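Local coordinates for regulating synaptic membrane exocytosis protein 2 (Rattus norvegicus, PDB 2CJS) that probably regulates synaptic vesicle exocytosis by interacting with Rab3, this fragment being its zinc-finger domain, at residues P10-D22 and Y30-R42. Residues are numbered along the deposited sequence; the frame is centred on the assembly and turned at random.
Sequences PTCGICHKTKFAD and YCQTKFCARCGGR. With ZN (zinc ion), chain L; ZN (zinc ion), chain M; EDO (1,2-ethanediol), chain O; EDO (1,2-ethanediol), chain N.
Cys12 SG is gripped from several sides: it binds the zinc ion, takes a 3.3 Å hydrogen bond from Cys36 N across the contact, and accepts two more from Ile14 N and Cys15 N of its own CxxC knuckle. This is a Cys4 zinc site built from two CxxC knuckles, Cys12 and Cys15 from 10-22, Cys36 and Cys39 from 30-42; the zinc lies 2.3 Å from Cys39 SG and 2.4 Å from the SG atoms of Cys12, Cys15 and Cys36. The N-H groups directed at Cys12 SG probably temper the charge of the thiolate. With chi1 at 175°, this sulfur swings away from its own N and into reach of the metal and of Cys36. Beside the site, Gly13 N gives a nearly straight 2.9 Å bond to Lys34 O, tying the first knuckle to strand 34-35. Ile14 packs beside the site: its CG1 lies alongside Phe35 CB at 3.8 Å, its CB rests on Cys39 CB, and Cys54 and Leu56 meet the same side chain. From strand 19-20, Phe20 turns its edge to the backbone at Phe35 C and Cys36 N, while one ring face receives Lys34 CD in a CH-pi contact, 4.1 Å from the centroid. A second zinc ion is bound by Cys31 of 30-42 with Cys28, Cys54 and Cys57. Arg38 forms a salt bridge with an acidic side chain of another protein's chain. Thr18 packs CG2 against Cys36 CB, and its buried OG1, which has no hydrogen-bond partner in the model, stands 3.2 Å from Cys36 SG.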
loop_
_atom_site.group_PDB
_atom_site.type_symbol
_atom_site.label_atom_id
_atom_site.label_comp_id
_atom_site.label_asym_id
_atom_site.label_seq_id
_atom_site.Cartn_x
_atom_site.Cartn_y
_atom_site.Cartn_z
ATOM N N PRO C 10 -5.466 9.759 -14.096
ATOM C CA PRO C 10 -6.696 9.801 -13.289
ATOM C C PRO C 10 -6.468 10.490 -11.908
ATOM O O PRO C 10 -5.453 10.226 -11.236
ATOM C CB PRO C 10 -7.074 8.311 -13.117
ATOM C CG PRO C 10 -5.902 7.547 -13.603
ATOM C CD PRO C 10 -5.193 8.406 -14.612
ATOM N N THR C 11 -7.456 11.256 -11.480
ATOM C CA THR C 11 -7.286 12.100 -10.325
ATOM C C THR C 11 -8.569 12.057 -9.513
ATOM O O THR C 11 -9.668 11.974 -10.099
ATOM C CB THR C 11 -7.021 13.498 -10.777
ATOM O OG1 THR C 11 -5.799 13.524 -11.546
ATOM C CG2 THR C 11 -6.954 14.430 -9.585
ATOM N N CYS C 12 -8.425 12.135 -8.189
ATOM C CA CYS C 12 -9.553 12.012 -7.270
ATOM C C CYS C 12 -10.690 12.961 -7.719
ATOM O O CYS C 12 -10.450 14.131 -7.963
ATOM C CB CYS C 12 -9.058 12.376 -5.869
ATOM S SG CYS C 12 -10.433 12.409 -4.668
ATOM N N GLY C 13 -11.915 12.438 -7.781
ATOM C CA GLY C 13 -13.077 13.234 -8.235
ATOM C C GLY C 13 -13.635 14.171 -7.175
ATOM O O GLY C 13 -14.570 14.926 -7.437
ATOM N N ILE C 14 -13.054 14.136 -5.979
ATOM C CA ILE C 14 -13.414 15.035 -4.885
ATOM C C ILE C 14 -12.463 16.192 -4.723
ATOM O O ILE C 14 -12.885 17.353 -4.781
ATOM C CB ILE C 14 -13.543 14.262 -3.519
ATOM C CG1 ILE C 14 -14.402 12.979 -3.635
ATOM C CG2 ILE C 14 -14.078 15.193 -2.377
ATOM C CD1 ILE C 14 -15.943 13.235 -4.023
ATOM N N CYS C 15 -11.167 15.902 -4.479
ATOM C CA CYS C 15 -10.192 16.971 -4.241
ATOM C C CYS C 15 -9.565 17.420 -5.547
ATOM O O CYS C 15 -9.028 18.550 -5.649
ATOM C CB CYS C 15 -9.091 16.496 -3.260
ATOM S SG CYS C 15 -8.009 15.142 -3.779
ATOM N N HIS C 16 -9.660 16.576 -6.568
ATOM C CA HIS C 16 -9.056 16.904 -7.914
ATOM C C HIS C 16 -7.527 17.123 -7.814
ATOM O O HIS C 16 -6.952 17.871 -8.606
ATOM C CB HIS C 16 -9.744 18.139 -8.580
ATOM C CG HIS C 16 -11.221 17.967 -8.736
ATOM N ND1 HIS C 16 -11.770 17.004 -9.562
ATOM C CD2 HIS C 16 -12.258 18.586 -8.121
ATOM C CE1 HIS C 16 -13.088 17.042 -9.446
ATOM N NE2 HIS C 16 -13.409 17.991 -8.580
ATOM N N LYS C 17 -6.870 16.456 -6.867
ATOM C CA LYS C 17 -5.474 16.734 -6.640
ATOM C C LYS C 17 -4.687 15.403 -6.645
ATOM O O LYS C 17 -3.718 15.267 -7.400
ATOM C CB LYS C 17 -5.269 17.554 -5.351
ATOM C CG LYS C 17 -3.828 17.775 -5.042
ATOM C CD LYS C 17 -3.561 19.120 -4.361
ATOM C CE LYS C 17 -2.168 19.635 -4.745
ATOM N NZ LYS C 17 -1.452 20.331 -3.666
ATOM N N THR C 18 -5.135 14.434 -5.842
ATOM C CA THR C 18 -4.419 13.167 -5.702
ATOM C C THR C 18 -4.516 12.428 -7.036
ATOM O O THR C 18 -5.620 12.298 -7.575
ATOM C CB THR C 18 -5.085 12.302 -4.651
ATOM O OG1 THR C 18 -5.040 13.021 -3.405
ATOM C CG2 THR C 18 -4.379 10.881 -4.546
ATOM N N LYS C 19 -3.392 11.898 -7.491
ATOM C CA LYS C 19 -3.382 11.134 -8.723
ATOM C C LYS C 19 -3.392 9.655 -8.358
ATOM O O LYS C 19 -2.713 9.202 -7.405
ATOM C CB LYS C 19 -2.138 11.446 -9.516
ATOM C CG LYS C 19 -2.114 12.873 -10.125
ATOM C CD LYS C 19 -0.811 12.968 -10.960
ATOM C CE LYS C 19 -0.735 14.425 -11.498
ATOM N NZ LYS C 19 0.448 14.608 -12.396
ATOM N N PHE C 20 -4.166 8.878 -9.110
ATOM C CA PHE C 20 -4.196 7.434 -8.817
ATOM C C PHE C 20 -3.212 6.621 -9.648
ATOM O O PHE C 20 -3.229 6.720 -10.897
ATOM C CB PHE C 20 -5.579 6.864 -9.161
ATOM C CG PHE C 20 -6.704 7.501 -8.369
ATOM C CD1 PHE C 20 -6.785 7.309 -7.009
ATOM C CD2 PHE C 20 -7.727 8.204 -9.021
ATOM C CE1 PHE C 20 -7.843 7.902 -6.223
ATOM C CE2 PHE C 20 -8.789 8.745 -8.262
ATOM C CZ PHE C 20 -8.815 8.564 -6.834
ATOM N N ALA C 21 -2.453 5.744 -8.979
ATOM C CA ALA C 21 -1.735 4.672 -9.725
ATOM C C ALA C 21 -2.789 3.733 -10.309
ATOM O O ALA C 21 -3.922 3.718 -9.873
ATOM C CB ALA C 21 -0.773 3.912 -8.804
ATOM N N ASP C 22 -2.433 2.987 -11.351
ATOM C CA ASP C 22 -3.427 2.120 -11.989
ATOM C C ASP C 22 -4.150 1.211 -10.999
ATOM O O ASP C 22 -3.527 0.534 -10.200
ATOM C CB ASP C 22 -2.727 1.222 -13.019
ATOM C CG ASP C 22 -2.271 1.984 -14.278
ATOM O OD1 ASP C 22 -2.523 3.201 -14.388
ATOM O OD2 ASP C 22 -1.666 1.323 -15.155
ATOM N N TYR C 30 -22.364 5.063 -3.278
ATOM C CA TYR C 30 -23.605 5.785 -3.606
ATOM C C TYR C 30 -23.515 6.522 -4.964
ATOM O O TYR C 30 -24.272 6.219 -5.864
ATOM C CB TYR C 30 -23.895 6.786 -2.493
ATOM C CG TYR C 30 -25.312 7.396 -2.464
ATOM C CD1 TYR C 30 -26.421 6.691 -2.933
ATOM C CD2 TYR C 30 -25.496 8.680 -1.970
ATOM C CE1 TYR C 30 -27.745 7.255 -2.878
ATOM C CE2 TYR C 30 -26.790 9.268 -1.904
ATOM C CZ TYR C 30 -27.886 8.569 -2.365
ATOM O OH TYR C 30 -29.141 9.151 -2.264
ATOM N N CYS C 31 -22.590 7.476 -5.095
ATOM C CA CYS C 31 -22.523 8.355 -6.297
ATOM C C CYS C 31 -21.570 7.830 -7.368
ATOM O O CYS C 31 -21.563 8.374 -8.466
ATOM C CB CYS C 31 -22.147 9.779 -5.881
ATOM S SG CYS C 31 -20.381 9.926 -5.466
ATOM N N GLN C 32 -20.765 6.807 -7.005
ATOM C CA GLN C 32 -19.750 6.137 -7.890
ATOM C C GLN C 32 -18.551 6.983 -8.252
ATOM O O GLN C 32 -17.740 6.571 -9.097
ATOM C CB GLN C 32 -20.417 5.605 -9.151
ATOM C CG GLN C 32 -21.565 4.573 -8.853
ATOM C CD GLN C 32 -21.100 3.342 -8.039
ATOM O OE1 GLN C 32 -19.964 2.903 -8.190
ATOM N NE2 GLN C 32 -21.991 2.803 -7.150
ATOM N N THR C 33 -18.406 8.149 -7.633
ATOM C CA THR C 33 -17.199 8.966 -7.854
ATOM C C THR C 33 -15.977 8.273 -7.288
ATOM O O THR C 33 -16.043 7.758 -6.205
ATOM C CB THR C 33 -17.363 10.372 -7.247
ATOM O OG1 THR C 33 -18.501 10.988 -7.860
ATOM C CG2 THR C 33 -16.128 11.225 -7.501
ATOM N N LYS C 34 -14.865 8.262 -8.035
ATOM C CA LYS C 34 -13.623 7.629 -7.535
ATOM C C LYS C 34 -12.875 8.621 -6.639
ATOM O O LYS C 34 -12.680 9.768 -7.026
ATOM C CB LYS C 34 -12.729 7.150 -8.696
ATOM C CG LYS C 34 -11.598 6.235 -8.204
ATOM C CD LYS C 34 -10.717 5.750 -9.385
ATOM C CE LYS C 34 -11.530 4.822 -10.231
ATOM N NZ LYS C 34 -10.693 4.536 -11.453
ATOM N N PHE C 35 -12.526 8.184 -5.422
ATOM C CA PHE C 35 -11.948 9.087 -4.492
ATOM C C PHE C 35 -10.691 8.525 -3.853
ATOM O O PHE C 35 -10.499 7.295 -3.764
ATOM C CB PHE C 35 -12.986 9.504 -3.401
ATOM C CG PHE C 35 -13.454 8.382 -2.512
ATOM C CD1 PHE C 35 -12.691 8.003 -1.364
ATOM C CD2 PHE C 35 -14.657 7.715 -2.790
ATOM C CE1 PHE C 35 -13.119 6.990 -0.458
ATOM C CE2 PHE C 35 -15.088 6.659 -1.930
ATOM C CZ PHE C 35 -14.354 6.297 -0.759
ATOM N N CYS C 36 -9.863 9.452 -3.366
ATOM C CA CYS C 36 -8.590 9.112 -2.662
ATOM C C CYS C 36 -8.804 9.024 -1.149
ATOM O O CYS C 36 -9.912 9.331 -0.629
ATOM C CB CYS C 36 -7.483 10.150 -3.028
ATOM S SG CYS C 36 -7.604 11.663 -2.012
ATOM N N ALA C 37 -7.773 8.565 -0.427
ATOM C CA ALA C 37 -7.873 8.293 1.042
ATOM C C ALA C 37 -8.240 9.503 1.873
ATOM O O ALA C 37 -8.678 9.357 3.018
ATOM C CB ALA C 37 -6.566 7.610 1.609
ATOM N N ARG C 38 -8.034 10.706 1.341
ATOM C CA ARG C 38 -8.401 11.910 2.122
ATOM C C ARG C 38 -9.863 12.253 1.971
ATOM O O ARG C 38 -10.374 13.135 2.686
ATOM C CB ARG C 38 -7.625 13.143 1.641
ATOM C CG ARG C 38 -6.206 13.162 2.092
ATOM C CD ARG C 38 -5.486 14.363 1.442
ATOM N NE ARG C 38 -4.141 14.552 2.012
ATOM C CZ ARG C 38 -3.328 15.557 1.680
ATOM N NH1 ARG C 38 -3.720 16.440 0.758
ATOM N NH2 ARG C 38 -2.128 15.681 2.249
ATOM N N CYS C 39 -10.559 11.592 1.041
ATOM C CA CYS C 39 -11.800 12.166 0.531
ATOM C C CYS C 39 -12.999 11.246 0.701
ATOM O O CYS C 39 -14.067 11.489 0.075
ATOM C CB CYS C 39 -11.598 12.503 -0.951
ATOM S SG CYS C 39 -10.518 13.960 -1.171
ATOM N N GLY C 40 -12.873 10.232 1.541
ATOM C CA GLY C 40 -14.048 9.380 1.808
ATOM C C GLY C 40 -13.588 8.258 2.735
ATOM O O GLY C 40 -12.450 8.302 3.246
ATOM N N GLY C 41 -14.466 7.303 3.048
ATOM C CA GLY C 41 -14.030 6.236 3.988
ATOM C C GLY C 41 -14.779 4.969 3.654
ATOM O O GLY C 41 -15.401 4.866 2.614
ATOM N N ARG C 42 -14.704 4.022 4.581
ATOM C CA ARG C 42 -15.169 2.653 4.353
ATOM C C ARG C 42 -16.110 2.291 5.498
ATOM O O ARG C 42 -15.857 2.672 6.649
ATOM C CB ARG C 42 -13.928 1.739 4.391
ATOM C CG ARG C 42 -14.268 0.305 4.035
ATOM C CD ARG C 42 -13.075 -0.658 4.326
ATOM N NE ARG C 42 -12.617 -0.621 5.733
ATOM C CZ ARG C 42 -11.528 -1.270 6.147
ATOM N NH1 ARG C 42 -10.832 -1.979 5.266
ATOM N NH2 ARG C 42 -11.126 -1.218 7.422
HETATM ZN ZN ZN L . -9.123 13.268 -2.894
HETATM ZN ZN ZN M . -20.336 9.832 -3.124
HETATM C C1 EDO O . -6.997 4.067 -12.727
HETATM O O1 EDO O . -6.855 2.639 -13.003
HETATM C C2 EDO O . -7.321 4.472 -11.274
HETATM O O2 EDO O . -7.993 3.449 -10.540
HETATM C C1 EDO N . -26.140 3.562 -7.396
HETATM O O1 EDO N . -24.877 4.230 -7.472
HETATM C C2 EDO N . -26.010 2.548 -6.292
HETATM O O2 EDO N . -25.927 3.237 -5.026
#